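Local coordinates for beta sliding clamp (Bartonella birtlesii LL-WM9, PDB 6PTR), which probably forms a ring-shaped head-to-tail dimer around DNA that tethers DNA polymerases and gives them processivity, at residues F18-S21 against L22-H26; L145-L148 against L149-Q153. All coordinates share one frame; numbering follows the deposited sequence.

Contact 1 of 2, residues F18-S21 against L22-H26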
ATOM      1  N   PHE C  18      -3.794 -25.186   6.755  1.00 23.21           N
ATOM      2  CA  PHE C  18      -4.802 -24.882   5.744  1.00 22.08           C
ATOM      3  C   PHE C  18      -4.591 -23.497   5.144  1.00 22.73           C
ATOM      4  O   PHE C  18      -4.747 -23.301   3.931  1.00 22.57           O
ATOM      5  CB  PHE C  18      -6.200 -24.973   6.353  1.00 22.24           C
ATOM      6  CG  PHE C  18      -7.309 -24.874   5.336  1.00 22.44           C
ATOM      7  CD1 PHE C  18      -7.543 -25.918   4.458  1.00 25.49           C
ATOM      8  CD2 PHE C  18      -8.128 -23.764   5.276  1.00 30.91           C
ATOM      9  CE1 PHE C  18      -8.550 -25.842   3.511  1.00 23.87           C
ATOM     10  CE2 PHE C  18      -9.145 -23.690   4.323  1.00 35.89           C
ATOM     11  CZ  PHE C  18      -9.343 -24.744   3.437  1.00 26.80           C
ATOM     12  N   PHE C  19      -4.248 -22.526   5.990  1.00 24.04           N
ATOM     13  CA  PHE C  19      -4.010 -21.158   5.535  1.00 23.32           C
ATOM     14  C   PHE C  19      -2.829 -21.102   4.576  1.00 28.72           C
ATOM     15  O   PHE C  19      -2.891 -20.436   3.534  1.00 24.69           O
ATOM     16  CB  PHE C  19      -3.755 -20.278   6.751  1.00 26.25           C
ATOM     17  CG  PHE C  19      -3.663 -18.808   6.438  1.00 28.66           C
ATOM     18  CD1 PHE C  19      -4.714 -18.154   5.813  1.00 32.24           C
ATOM     19  CD2 PHE C  19      -2.538 -18.092   6.784  1.00 32.34           C
ATOM     20  CE1 PHE C  19      -4.637 -16.788   5.535  1.00 32.85           C
ATOM     21  CE2 PHE C  19      -2.449 -16.730   6.509  1.00 31.93           C
ATOM     22  CZ  PHE C  19      -3.505 -16.085   5.881  1.00 28.18           C
ATOM     23  N   LYS C  20      -1.740 -21.797   4.921  1.00 22.86           N
ATOM     24  CA  LYS C  20      -0.570 -21.827   4.053  1.00 26.13           C
ATOM     25  C   LYS C  20      -0.906 -22.429   2.697  1.00 22.51           C
ATOM     26  O   LYS C  20      -0.535 -21.875   1.657  1.00 25.81           O
ATOM     27  CB  LYS C  20       0.565 -22.610   4.712  1.00 32.05           C
ATOM     28  CG  LYS C  20       1.857 -22.550   3.903  1.00 41.07           C
ATOM     29  CD  LYS C  20       3.039 -23.147   4.653  1.00 51.17           C
ATOM     30  CE  LYS C  20       4.347 -22.918   3.896  1.00 55.63           C
ATOM     31  NZ  LYS C  20       4.812 -21.501   3.959  1.00 59.17           N
ATOM     32  N   SER C  21      -1.620 -23.559   2.688  1.00 24.68           N
ATOM     33  CA  SER C  21      -1.949 -24.209   1.424  1.00 26.05           C
ATOM     34  C   SER C  21      -2.916 -23.361   0.610  1.00 24.50           C
ATOM     35  O   SER C  21      -2.715 -23.158  -0.596  1.00 25.84           O
ATOM     36  CB  SER C  21      -2.530 -25.606   1.678  1.00 23.70           C
ATOM     37  OG  SER C  21      -1.602 -26.427   2.385  1.00 27.72           O
ATOM     38  N   LEU C  22      -3.958 -22.832   1.260  1.00 23.30           N
ATOM     39  CA  LEU C  22      -4.893 -21.946   0.580  1.00 23.16           C
ATOM     40  C   LEU C  22      -4.179 -20.729   0.007  1.00 24.33           C
ATOM     41  O   LEU C  22      -4.523 -20.262  -1.081  1.00 28.35           O
ATOM     42  CB  LEU C  22      -5.994 -21.499   1.546  1.00 23.00           C
ATOM     43  CG  LEU C  22      -7.215 -20.783   0.982  1.00 31.75           C
ATOM     44  CD1 LEU C  22      -7.883 -21.604  -0.119  1.00 27.15           C
ATOM     45  CD2 LEU C  22      -8.193 -20.488   2.113  1.00 33.04           C
ATOM     46  N   GLY C  23      -3.195 -20.192   0.732  1.00 23.14           N
ATOM     47  CA  GLY C  23      -2.467 -19.051   0.223  1.00 24.99           C
ATOM     48  C   GLY C  23      -1.754 -19.358  -1.075  1.00 25.39           C
ATOM     49  O   GLY C  23      -1.619 -18.485  -1.937  1.00 35.11           O
ATOM     50  N   ARG C  24      -1.325 -20.608  -1.246  1.00 27.36           N
ATOM     51  CA  ARG C  24      -0.612 -20.987  -2.456  1.00 34.24           C
ATOM     52  C   ARG C  24      -1.533 -21.104  -3.662  1.00 34.27           C
ATOM     53  O   ARG C  24      -1.064 -20.962  -4.796  1.00 41.12           O
ATOM     54  CB  ARG C  24       0.143 -22.295  -2.227  1.00 29.77           C
ATOM     55  CG  ARG C  24       1.401 -22.113  -1.354  1.00 29.15           C
ATOM     56  CD  ARG C  24       2.079 -23.439  -1.004  1.00 42.60           C
ATOM     57  NE  ARG C  24       3.369 -23.285  -0.341  1.00 53.06           N
ATOM     58  CZ  ARG C  24       4.124 -24.301   0.062  1.00 64.67           C
ATOM     59  NH1 ARG C  24       3.710 -25.549  -0.116  1.00 67.81           N
ATOM     60  NH2 ARG C  24       5.294 -24.073   0.643  1.00 68.34           N
ATOM     61  N   VAL C  25      -2.830 -21.365  -3.466  1.00 22.94           N
ATOM     62  CA  VAL C  25      -3.674 -21.645  -4.629  1.00 18.91           C
ATOM     63  C   VAL C  25      -4.580 -20.467  -4.967  1.00 25.60           C
ATOM     64  O   VAL C  25      -4.851 -20.201  -6.145  1.00 25.99           O
ATOM     65  CB  VAL C  25      -4.511 -22.923  -4.429  1.00 24.70           C
ATOM     66  CG1 VAL C  25      -3.608 -24.078  -4.044  1.00 28.02           C
ATOM     67  CG2 VAL C  25      -5.563 -22.708  -3.391  1.00 31.10           C
ATOM     68  N   HIS C  26      -5.012 -19.723  -3.950  1.00 22.51           N
ATOM     69  CA  HIS C  26      -6.088 -18.760  -4.152  1.00 26.95           C
ATOM     70  C   HIS C  26      -5.684 -17.618  -5.072  1.00 29.05           C
ATOM     71  O   HIS C  26      -6.545 -17.059  -5.759  1.00 33.30           O
ATOM     72  CB  HIS C  26      -6.583 -18.221  -2.796  1.00 26.24           C
ATOM     73  CG  HIS C  26      -5.815 -17.049  -2.275  1.00 27.77           C
ATOM     74  ND1 HIS C  26      -4.574 -17.167  -1.684  1.00 28.03           N
ATOM     75  CD2 HIS C  26      -6.128 -15.732  -2.227  1.00 31.02           C
ATOM     76  CE1 HIS C  26      -4.146 -15.972  -1.317  1.00 35.78           C
ATOM     77  NE2 HIS C  26      -5.068 -15.083  -1.639  1.00 32.53           N
TER
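F18 meets L22, one turn further along the helix, through the CE2 atom of its ring, which lies 4.0 Å from the CD2 methyl of L22. Spaced four residues apart, the two side chains leave the same flank of the helix; with CG anti to the backbone N in both (chi1 -172° for F18, -169° for L22) they meet at a slant. The backbone bond from L22 N to F18 O, 2.8 Å long, joins the same two residues.

On the outer side the K20 chain runs extended and bends only at its last torsion. Its CE comes within 3.6 Å of NH2 of R24, while NZ stays 4.2 Å from that NH2. E223, which forms a salt bridge with R24 NH2 and a long, weak ion pair with K20 NZ, probably offsets the two like charges. R24 NE, by contrast, is buried without a polar partner.

Further along, V25 N reaches S21 O only weakly. H26 turns ND1 back to L22 O (3.2 Å), an oxygen that also accepts from the amides of V25 and H26. S21 OG bonds to E63 and to Q17 O. Helix 15-26 sets F18, S21 and V25 on strands 49-55 and 59-69, L22 and V25 on V41 of strand 40-46, and F18, F19 and L22 on helix 79-88, where Y83 stacks with the rings of F19 and H26.

Contact 2 of 2, residues L145-L148 against L149-Q153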
ATOM      1  N   LEU C 145      16.052 -23.222 -10.767  1.00 22.85           N
ATOM      2  CA  LEU C 145      14.924 -22.650 -11.508  1.00 21.10           C
ATOM      3  C   LEU C 145      14.627 -21.232 -11.046  1.00 25.21           C
ATOM      4  O   LEU C 145      14.345 -20.343 -11.862  1.00 22.53           O
ATOM      5  CB  LEU C 145      13.678 -23.526 -11.347  1.00 21.15           C
ATOM      6  CG  LEU C 145      12.451 -22.928 -12.060  1.00 21.91           C
ATOM      7  CD1 LEU C 145      12.676 -22.844 -13.569  1.00 23.85           C
ATOM      8  CD2 LEU C 145      11.224 -23.788 -11.745  1.00 29.41           C
ATOM      9  N   LYS C 146      14.709 -20.991  -9.740  1.00 21.66           N
ATOM     10  CA  LYS C 146      14.496 -19.634  -9.258  1.00 21.56           C
ATOM     11  C   LYS C 146      15.523 -18.674  -9.848  1.00 23.43           C
ATOM     12  O   LYS C 146      15.187 -17.539 -10.203  1.00 24.77           O
ATOM     13  CB  LYS C 146      14.572 -19.601  -7.739  1.00 23.66           C
ATOM     14  CG  LYS C 146      14.304 -18.225  -7.164  1.00 24.16           C
ATOM     15  CD  LYS C 146      14.410 -18.254  -5.649  1.00 30.68           C
ATOM     16  CE  LYS C 146      14.004 -16.923  -5.015  1.00 40.72           C
ATOM     17  NZ  LYS C 146      14.891 -15.802  -5.394  1.00 42.21           N
ATOM     18  N   HIS C 147      16.783 -19.107  -9.919  1.00 25.83           N
ATOM     19  CA  HIS C 147      17.827 -18.273 -10.501  1.00 28.00           C
ATOM     20  C   HIS C 147      17.497 -17.929 -11.947  1.00 27.47           C
ATOM     21  O   HIS C 147      17.607 -16.771 -12.358  1.00 25.92           O
ATOM     22  CB  HIS C 147      19.169 -18.988 -10.403  1.00 31.90           C
ATOM     23  CG  HIS C 147      20.275 -18.305 -11.148  1.00 41.57           C
ATOM     24  ND1 HIS C 147      20.800 -17.093 -10.753  1.00 39.01           N
ATOM     25  CD2 HIS C 147      20.951 -18.665 -12.266  1.00 40.02           C
ATOM     26  CE1 HIS C 147      21.753 -16.737 -11.595  1.00 43.97           C
ATOM     27  NE2 HIS C 147      21.867 -17.674 -12.522  1.00 41.09           N
ATOM     28  N   LEU C 148      17.090 -18.928 -12.739  1.00 25.58           N
ATOM     29  CA  LEU C 148      16.770 -18.665 -14.143  1.00 21.86           C
ATOM     30  C   LEU C 148      15.636 -17.660 -14.267  1.00 23.51           C
ATOM     31  O   LEU C 148      15.695 -16.736 -15.090  1.00 20.46           O
ATOM     32  CB  LEU C 148      16.408 -19.967 -14.853  1.00 24.60           C
ATOM     33  CG  LEU C 148      17.460 -21.072 -14.799  1.00 26.62           C
ATOM     34  CD1 LEU C 148      16.865 -22.384 -15.266  1.00 26.43           C
ATOM     35  CD2 LEU C 148      18.656 -20.684 -15.656  1.00 27.36           C
ATOM     36  N   LEU C 149      14.579 -17.833 -13.463  1.00 20.44           N
ATOM     37  CA  LEU C 149      13.443 -16.925 -13.535  1.00 20.68           C
ATOM     38  C   LEU C 149      13.795 -15.548 -12.979  1.00 20.93           C
ATOM     39  O   LEU C 149      13.328 -14.525 -13.499  1.00 21.38           O
ATOM     40  CB  LEU C 149      12.249 -17.514 -12.777  1.00 20.43           C
ATOM     41  CG  LEU C 149      11.725 -18.808 -13.395  1.00 19.63           C
ATOM     42  CD1 LEU C 149      10.669 -19.465 -12.520  1.00 18.96           C
ATOM     43  CD2 LEU C 149      11.170 -18.577 -14.797  1.00 19.47           C
ATOM     44  N   ASP C 150      14.609 -15.503 -11.920  1.00 22.28           N
ATOM     45  CA  ASP C 150      15.060 -14.219 -11.375  1.00 22.36           C
ATOM     46  C   ASP C 150      15.853 -13.414 -12.392  1.00 21.15           C
ATOM     47  O   ASP C 150      15.800 -12.176 -12.383  1.00 24.79           O
ATOM     48  CB  ASP C 150      15.936 -14.425 -10.138  1.00 25.27           C
ATOM     49  CG  ASP C 150      15.136 -14.675  -8.879  1.00 30.22           C
ATOM     50  OD1 ASP C 150      13.936 -14.323  -8.836  1.00 30.42           O
ATOM     51  OD2 ASP C 150      15.736 -15.202  -7.917  1.00 29.85           O
ATOM     52  N   CYS C 151      16.615 -14.084 -13.255  1.00 22.25           N
ATOM     53  CA  CYS C 151      17.370 -13.348 -14.271  1.00 23.70           C
ATOM     54  C   CYS C 151      16.494 -12.753 -15.370  1.00 25.79           C
ATOM     55  O   CYS C 151      16.942 -11.826 -16.060  1.00 24.95           O
ATOM     56  CB  CYS C 151      18.411 -14.249 -14.934  1.00 27.13           C
ATOM     57  SG  CYS C 151      19.799 -14.745 -13.911  1.00 29.12           S
ATOM     58  N   THR C 152      15.273 -13.260 -15.576  1.00 20.70           N
ATOM     59  CA  THR C 152      14.522 -12.958 -16.788  1.00 20.07           C
ATOM     60  C   THR C 152      13.135 -12.376 -16.563  1.00 22.24           C
ATOM     61  O   THR C 152      12.634 -11.683 -17.456  1.00 22.17           O
ATOM     62  CB  THR C 152      14.389 -14.216 -17.660  1.00 24.20           C
ATOM     63  OG1 THR C 152      13.901 -15.303 -16.863  1.00 22.14           O
ATOM     64  CG2 THR C 152      15.756 -14.608 -18.232  1.00 21.46           C
ATOM     65  N   GLN C 153      12.499 -12.622 -15.414  1.00 18.77           N
ATOM     66  CA  GLN C 153      11.105 -12.205 -15.240  1.00 19.50           C
ATOM     67  C   GLN C 153      10.909 -10.703 -15.450  1.00 24.93           C
ATOM     68  O   GLN C 153       9.912 -10.277 -16.050  1.00 21.55           O
ATOM     69  CB  GLN C 153      10.618 -12.606 -13.850  1.00 20.74           C
ATOM     70  CG  GLN C 153       9.204 -12.222 -13.598  1.00 19.90           C
ATOM     71  CD  GLN C 153       8.813 -12.559 -12.183  1.00 26.22           C
ATOM     72  OE1 GLN C 153       9.681 -12.691 -11.311  1.00 28.73           O
ATOM     73  NE2 GLN C 153       7.516 -12.698 -11.939  1.00 24.30           N
TER
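L149 reaches back over L145, its CD1 methyl 3.9 Å from L145 CG, and the two leucines meet at an angle; the backbone bond from L149 N to L145 O joins the same pair. The L149 side chain also touches L182 and I168 on the sheet and L217 and L221 on helix 211-221.

D150 follows with an i to i+4 salt bridge: K146 NZ donates to OD2 over 2.7 Å, on the syn side of the carboxylate. The lysine chain is extended until chi4 (-64°), where the bend folds NZ over toward the acid, and CG of K146 lies 3.4 Å from the same OD2. The other oxygen, OD1, accepts from Q218, which also bonds to Q153 OE1, so both arms of the D150 carboxylate are held and its rotation is restrained.

This is one of the helices of the central DNA-clamp domain, an amphipathic element lying against its antiparallel sheet; L148, L149 and T152 meet strand 179-185, and L148, C151 and T152 meet V193 on the next strand.

C151 places SG over one face of the H147 imidazole, 3.9 Å from the ring centroid and 25° off the normal, shifted toward the rim so that CE1 is the nearest ring atom at 3.6 Å.

T152 turns its hydroxyl back into the helix: OG1, set between the backbone N and carbonyl carbon (chi1 51°), donates to L148 O at 2.9 Å. The same oxygen also takes a weak bond from C151 N, whose main acceptor is H147 O.

Overall arrangement
Contact 1 and contact 2 each lie within a single helix, 15-26 in the N-terminal domain and 142-152 in the central one, with centres 23 Å apart and nearest atoms about 13 Å apart. Both are mostly buried, but contact 1 includes one exposed residue, K20, and lies 19 Å from the chain centre, while contact 2 has none and lies 8 Å from it. In 18-26 the turn-to-turn pair is two cations near E223, a central-domain residue bonded firmly to R24 and weakly to K20; in 145-153 lysine and aspartate pair directly. In contact 1 F18 meets a leucine, while F19 and H26 stack with Y83 outside the segments; in contact 2 a cysteine sulfur sits over a histidine face.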